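PDB 4GOX: polyketide synthase from Synechococcus sp., which probably transfers a sulfonate group from PAPS to a chain-bound intermediate, through the sulfotransferase domain of an olefin synthase that makes hydrocarbons. Local coordinates for residues A[141-144]-A[148-151]; A[54-59]-A[114-119]. All coordinates share one frame; numbering follows the deposited sequence.

Contact 1: residues A[141-144]-A[148-151]; sequences HSEI and QAKY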
loop_
_atom_site.group_PDB
_atom_site.type_symbol
_atom_site.label_atom_id
_atom_site.label_comp_id
_atom_site.label_asym_id
_atom_site.label_seq_id
_atom_site.Cartn_x
_atom_site.Cartn_y
_atom_site.Cartn_z
ATOM N N HIS A 141 5.831 -6.259 -12.129
ATOM C CA HIS A 141 4.726 -5.876 -13.038
ATOM C C HIS A 141 4.610 -4.356 -13.211
ATOM O O HIS A 141 4.261 -3.888 -14.297
ATOM C CB HIS A 141 3.397 -6.427 -12.533
ATOM C CG HIS A 141 2.323 -6.544 -13.570
ATOM N ND1 HIS A 141 1.011 -6.745 -13.207
ATOM C CD2 HIS A 141 2.402 -6.496 -14.922
ATOM C CE1 HIS A 141 0.334 -6.835 -14.340
ATOM N NE2 HIS A 141 1.138 -6.709 -15.398
ATOM N N SER A 142 4.940 -3.590 -12.158
ATOM C CA SER A 142 4.838 -2.128 -12.193
ATOM C C SER A 142 5.823 -1.509 -13.180
ATOM O O SER A 142 5.425 -0.687 -14.002
ATOM C CB SER A 142 5.014 -1.536 -10.801
ATOM O OG SER A 142 4.977 -0.121 -10.885
ATOM N N GLU A 143 7.089 -1.926 -13.125
ATOM C CA GLU A 143 8.101 -1.426 -14.044
ATOM C C GLU A 143 7.815 -1.841 -15.487
ATOM O O GLU A 143 8.209 -1.118 -16.407
ATOM C CB GLU A 143 9.517 -1.799 -13.581
ATOM C CG GLU A 143 9.919 -0.998 -12.342
ATOM C CD GLU A 143 9.980 0.505 -12.565
ATOM O OE1 GLU A 143 10.797 0.945 -13.405
ATOM O OE2 GLU A 143 9.196 1.241 -11.923
ATOM N N ILE A 144 7.076 -2.959 -15.685
ATOM C CA ILE A 144 6.635 -3.396 -17.007
ATOM C C ILE A 144 5.507 -2.483 -17.532
ATOM O O ILE A 144 5.539 -2.074 -18.690
ATOM C CB ILE A 144 6.276 -4.922 -17.006
ATOM C CG1 ILE A 144 7.570 -5.761 -17.195
ATOM C CG2 ILE A 144 5.242 -5.292 -18.092
ATOM C CD1 ILE A 144 7.557 -7.155 -16.625
ATOM N N GLN A 148 6.716 6.082 -15.293
ATOM C CA GLN A 148 6.936 6.999 -14.176
ATOM C C GLN A 148 6.303 6.598 -12.841
ATOM O O GLN A 148 5.887 7.488 -12.096
ATOM C CB GLN A 148 6.450 8.407 -14.585
ATOM C CG GLN A 148 7.406 9.158 -15.501
ATOM C CD GLN A 148 8.416 9.962 -14.722
ATOM O OE1 GLN A 148 8.210 11.148 -14.437
ATOM N NE2 GLN A 148 9.536 9.337 -14.366
ATOM N N ALA A 149 6.268 5.286 -12.495
ATOM C CA ALA A 149 5.737 4.868 -11.185
ATOM C C ALA A 149 6.654 5.340 -10.057
ATOM O O ALA A 149 7.876 5.263 -10.177
ATOM C CB ALA A 149 5.585 3.356 -11.121
ATOM N N LYS A 150 6.063 5.839 -8.979
ATOM C CA LYS A 150 6.800 6.243 -7.770
ATOM C C LYS A 150 6.441 5.286 -6.658
ATOM O O LYS A 150 5.282 4.894 -6.535
ATOM C CB LYS A 150 6.495 7.684 -7.349
ATOM C CG LYS A 150 7.189 8.719 -8.218
ATOM C CD LYS A 150 6.982 10.113 -7.623
ATOM C CE LYS A 150 7.612 11.204 -8.454
ATOM N NZ LYS A 150 6.723 11.610 -9.569
ATOM N N TYR A 151 7.423 4.911 -5.853
ATOM C CA TYR A 151 7.194 3.965 -4.772
ATOM C C TYR A 151 7.487 4.552 -3.398
ATOM O O TYR A 151 8.623 4.942 -3.121
ATOM C CB TYR A 151 8.034 2.685 -4.989
ATOM C CG TYR A 151 7.867 2.104 -6.372
ATOM C CD1 TYR A 151 6.718 1.393 -6.717
ATOM C CD2 TYR A 151 8.815 2.333 -7.362
ATOM C CE1 TYR A 151 6.542 0.889 -8.000
ATOM C CE2 TYR A 151 8.653 1.821 -8.647
ATOM C CZ TYR A 151 7.509 1.118 -8.965
ATOM O OH TYR A 151 7.375 0.607 -10.225
#
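Ala149 meets Ser142 where helix 136-145 lies against the strand that follows it: the methyl CB of Ala149 comes to 3.5 Å from Ser142 OG, and Glu143 OE2 passes it more distantly. The carbonyl oxygen of the same alanine is held by NH2 of Arg207. At Lys150 CB leaves the backbone away from the helix, and the backbone pairs with Ile26 and Phe28, whereas Tyr151 pairs on the other edge with Arg207 and Leu209. Strand 149-155 therefore runs inside the parallel sheet, and the contact joins the end of the helix to the start of the strand in a beta-alpha-beta crossover that leads from strand 124-129 through helix 136-145, passing over strand 26-30. Tyr151 then reaches back to the helix with its hydroxyl. Tyr151 OH accepts a hydrogen bond from Ser142 OG at 2.6 Å and donates one to Glu143 OE2, also at 2.6 Å; both partners lie at the ring edge near its plane, and they subtend about 124° at the phenol oxygen. Ser142 puts OG there by turning it opposite the main-chain nitrogen (chi1 177°), and Glu143, bent at its second torsion, presents the anti lone pair of OE2. The carboxylate is tilted 64° from the ring. Because OE2 also forms a salt bridge with Arg207, the carboxylate is likely to stay ionised although it faces a buried hydroxyl. A phenylalanine in place of Tyr151 would probably leave Ser142 OG without its acceptor and Glu143 OE2 with one donor fewer, resting on Arg207.

Contact 2: residues A[54-59]-A[114-119]; sequences PELHLL and AYLQRQ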
loop_
_atom_site.group_PDB
_atom_site.type_symbol
_atom_site.label_atom_id
_atom_site.label_comp_id
_atom_site.label_asym_id
_atom_site.label_seq_id
_atom_site.Cartn_x
_atom_site.Cartn_y
_atom_site.Cartn_z
ATOM N N PRO A 54 -9.260 2.736 -0.925
ATOM C CA PRO A 54 -8.894 1.471 -0.257
ATOM C C PRO A 54 -8.321 0.485 -1.297
ATOM O O PRO A 54 -8.516 0.685 -2.494
ATOM C CB PRO A 54 -10.223 0.965 0.308
ATOM C CG PRO A 54 -11.276 1.654 -0.455
ATOM C CD PRO A 54 -10.730 2.929 -0.966
ATOM N N GLU A 55 -7.571 -0.530 -0.844
ATOM C CA GLU A 55 -6.864 -1.525 -1.669
ATOM C C GLU A 55 -7.544 -1.957 -2.969
ATOM O O GLU A 55 -8.539 -2.688 -2.935
ATOM C CB GLU A 55 -6.495 -2.763 -0.838
ATOM C CG GLU A 55 -5.230 -2.558 -0.028
ATOM C CD GLU A 55 -5.156 -3.324 1.272
ATOM O OE1 GLU A 55 -4.873 -2.685 2.309
ATOM O OE2 GLU A 55 -5.272 -4.571 1.242
ATOM N N LEU A 56 -6.995 -1.482 -4.110
ATOM C CA LEU A 56 -7.429 -1.856 -5.465
ATOM C C LEU A 56 -7.090 -3.312 -5.781
ATOM O O LEU A 56 -7.868 -3.995 -6.456
ATOM C CB LEU A 56 -6.777 -0.911 -6.497
ATOM C CG LEU A 56 -7.140 0.584 -6.350
ATOM C CD1 LEU A 56 -6.194 1.452 -7.162
ATOM C CD2 LEU A 56 -8.599 0.857 -6.812
ATOM N N HIS A 57 -5.912 -3.802 -5.294
ATOM C CA HIS A 57 -5.433 -5.174 -5.519
ATOM C C HIS A 57 -5.459 -5.566 -7.003
ATOM O O HIS A 57 -6.137 -6.517 -7.387
ATOM C CB HIS A 57 -6.141 -6.217 -4.601
ATOM C CG HIS A 57 -5.279 -7.426 -4.342
ATOM N ND1 HIS A 57 -4.012 -7.306 -3.770
ATOM C CD2 HIS A 57 -5.482 -8.727 -4.668
ATOM C CE1 HIS A 57 -3.521 -8.535 -3.719
ATOM N NE2 HIS A 57 -4.368 -9.422 -4.252
ATOM N N LEU A 58 -4.774 -4.770 -7.842
ATOM C CA LEU A 58 -4.721 -4.953 -9.307
ATOM C C LEU A 58 -3.378 -5.521 -9.819
ATOM O O LEU A 58 -3.369 -6.405 -10.668
ATOM C CB LEU A 58 -4.948 -3.590 -9.980
ATOM C CG LEU A 58 -6.370 -2.987 -9.872
ATOM C CD1 LEU A 58 -6.370 -1.509 -10.308
ATOM C CD2 LEU A 58 -7.353 -3.807 -10.715
ATOM N N LEU A 59 -2.253 -5.001 -9.313
ATOM C CA LEU A 59 -0.899 -5.378 -9.749
ATOM C C LEU A 59 -0.570 -6.880 -9.865
ATOM O O LEU A 59 0.088 -7.221 -10.849
ATOM C CB LEU A 59 0.150 -4.581 -8.964
ATOM C CG LEU A 59 1.541 -4.398 -9.594
ATOM C CD1 LEU A 59 1.457 -3.553 -10.870
ATOM C CD2 LEU A 59 2.460 -3.687 -8.623
ATOM N N ALA A 114 -5.046 2.767 -16.402
ATOM C CA ALA A 114 -5.235 3.908 -17.317
ATOM C C ALA A 114 -6.634 4.522 -17.155
ATOM O O ALA A 114 -6.776 5.753 -17.200
ATOM C CB ALA A 114 -5.000 3.492 -18.761
ATOM N N TYR A 115 -7.644 3.665 -16.894
ATOM C CA TYR A 115 -9.021 4.067 -16.641
ATOM C C TYR A 115 -9.095 4.878 -15.349
ATOM O O TYR A 115 -9.675 5.959 -15.349
ATOM C CB TYR A 115 -9.924 2.833 -16.509
ATOM C CG TYR A 115 -11.396 3.156 -16.363
ATOM C CD1 TYR A 115 -12.191 3.410 -17.481
ATOM C CD2 TYR A 115 -12.008 3.163 -15.109
ATOM C CE1 TYR A 115 -13.550 3.695 -17.355
ATOM C CE2 TYR A 115 -13.369 3.439 -14.971
ATOM C CZ TYR A 115 -14.135 3.709 -16.097
ATOM O OH TYR A 115 -15.478 3.956 -15.979
ATOM N N LEU A 116 -8.552 4.345 -14.246
ATOM C CA LEU A 116 -8.615 5.035 -12.958
ATOM C C LEU A 116 -7.850 6.368 -12.983
ATOM O O LEU A 116 -8.349 7.348 -12.444
ATOM C CB LEU A 116 -8.190 4.131 -11.792
ATOM C CG LEU A 116 -9.047 2.888 -11.509
ATOM C CD1 LEU A 116 -8.331 1.950 -10.546
ATOM C CD2 LEU A 116 -10.401 3.249 -10.933
ATOM N N GLN A 117 -6.705 6.424 -13.716
ATOM C CA GLN A 117 -5.890 7.633 -13.882
ATOM C C GLN A 117 -6.690 8.725 -14.588
ATOM O O GLN A 117 -6.542 9.910 -14.264
ATOM C CB GLN A 117 -4.613 7.335 -14.668
ATOM C CG GLN A 117 -3.531 6.612 -13.869
ATOM C CD GLN A 117 -2.399 6.222 -14.776
ATOM O OE1 GLN A 117 -2.612 5.664 -15.863
ATOM N NE2 GLN A 117 -1.173 6.535 -14.369
ATOM N N ARG A 118 -7.539 8.309 -15.545
ATOM C CA ARG A 118 -8.426 9.153 -16.316
ATOM C C ARG A 118 -9.562 9.674 -15.411
ATOM O O ARG A 118 -9.831 10.871 -15.421
ATOM C CB ARG A 118 -8.973 8.374 -17.543
ATOM C CG ARG A 118 -9.963 9.167 -18.419
ATOM C CD ARG A 118 -9.993 8.678 -19.858
ATOM N NE ARG A 118 -8.792 9.104 -20.585
ATOM C CZ ARG A 118 -8.495 8.757 -21.833
ATOM N NH1 ARG A 118 -9.310 7.966 -22.524
ATOM N NH2 ARG A 118 -7.377 9.192 -22.400
ATOM N N GLN A 119 -10.217 8.781 -14.646
ATOM C CA GLN A 119 -11.324 9.120 -13.746
ATOM C C GLN A 119 -10.871 9.956 -12.540
ATOM O O GLN A 119 -11.686 10.669 -11.955
ATOM C CB GLN A 119 -12.064 7.852 -13.290
ATOM C CG GLN A 119 -12.688 7.052 -14.429
ATOM C CD GLN A 119 -13.610 7.874 -15.302
ATOM O OE1 GLN A 119 -14.501 8.583 -14.818
ATOM N NE2 GLN A 119 -13.426 7.779 -16.614
#
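Tyr115 O receives Gln119 N at 3.0 Å and, more weakly, Arg118 N, within the last turns of helix 109-119, the turns that carry Leu116 toward Leu56 and Leu58. Between helix and loop the contact is purely apolar. Leu116 turns a single methyl, CD1, to two loop leucines: it lies 3.9 Å from Leu56 CD2, with Leu56 CD1 at a similar range, and 4.0 Å from Leu58 CD1. Each pair approaches tip to tip. In Leu116, CG sits opposite the carbonyl carbon (chi1 -63°), which extends the branch from the helix toward the loop. In this P-loop-type sulfotransferase fold the contact joins helix 109-119, which precedes strand 124-129, to the loop that leaves the short edge strand 50-51. Helix 79-88 takes part as well, with Ala83 against Leu56 and Leu87 against Leu116, and Leu58 also packs on Ile112 of helix 109-119. The loop itself has no regular structure, and its polar backbone is met by side chains: Arg67 donates to Leu56 O through NH2 and to His57 O through NE, while Leu58 N is hydrogen-bonded to Tyr132 OH.

How the contacts relate
Contact 2 and contact 1 follow one another along the chain, with centres about 13 Å apart, and the loop 54-59 touches both. Its last residue, Leu59, offers O to His141 ND1 at 2.6 Å, a probable hydrogen bond, and its CD1 packs 3.7 Å from Ser142 N, so the loop held by helix 109-119 also meets helix 136-145. Through Leu59 the two contacts are directly joined. Contact 1 also touches Phe28 of strand 26-30, the strand that directly precedes the region from residue 34 onward where the pocket for adenosine-3'-5'-diphosphate begins; in sulfotransferases this is the usual place of the phosphate-binding loop.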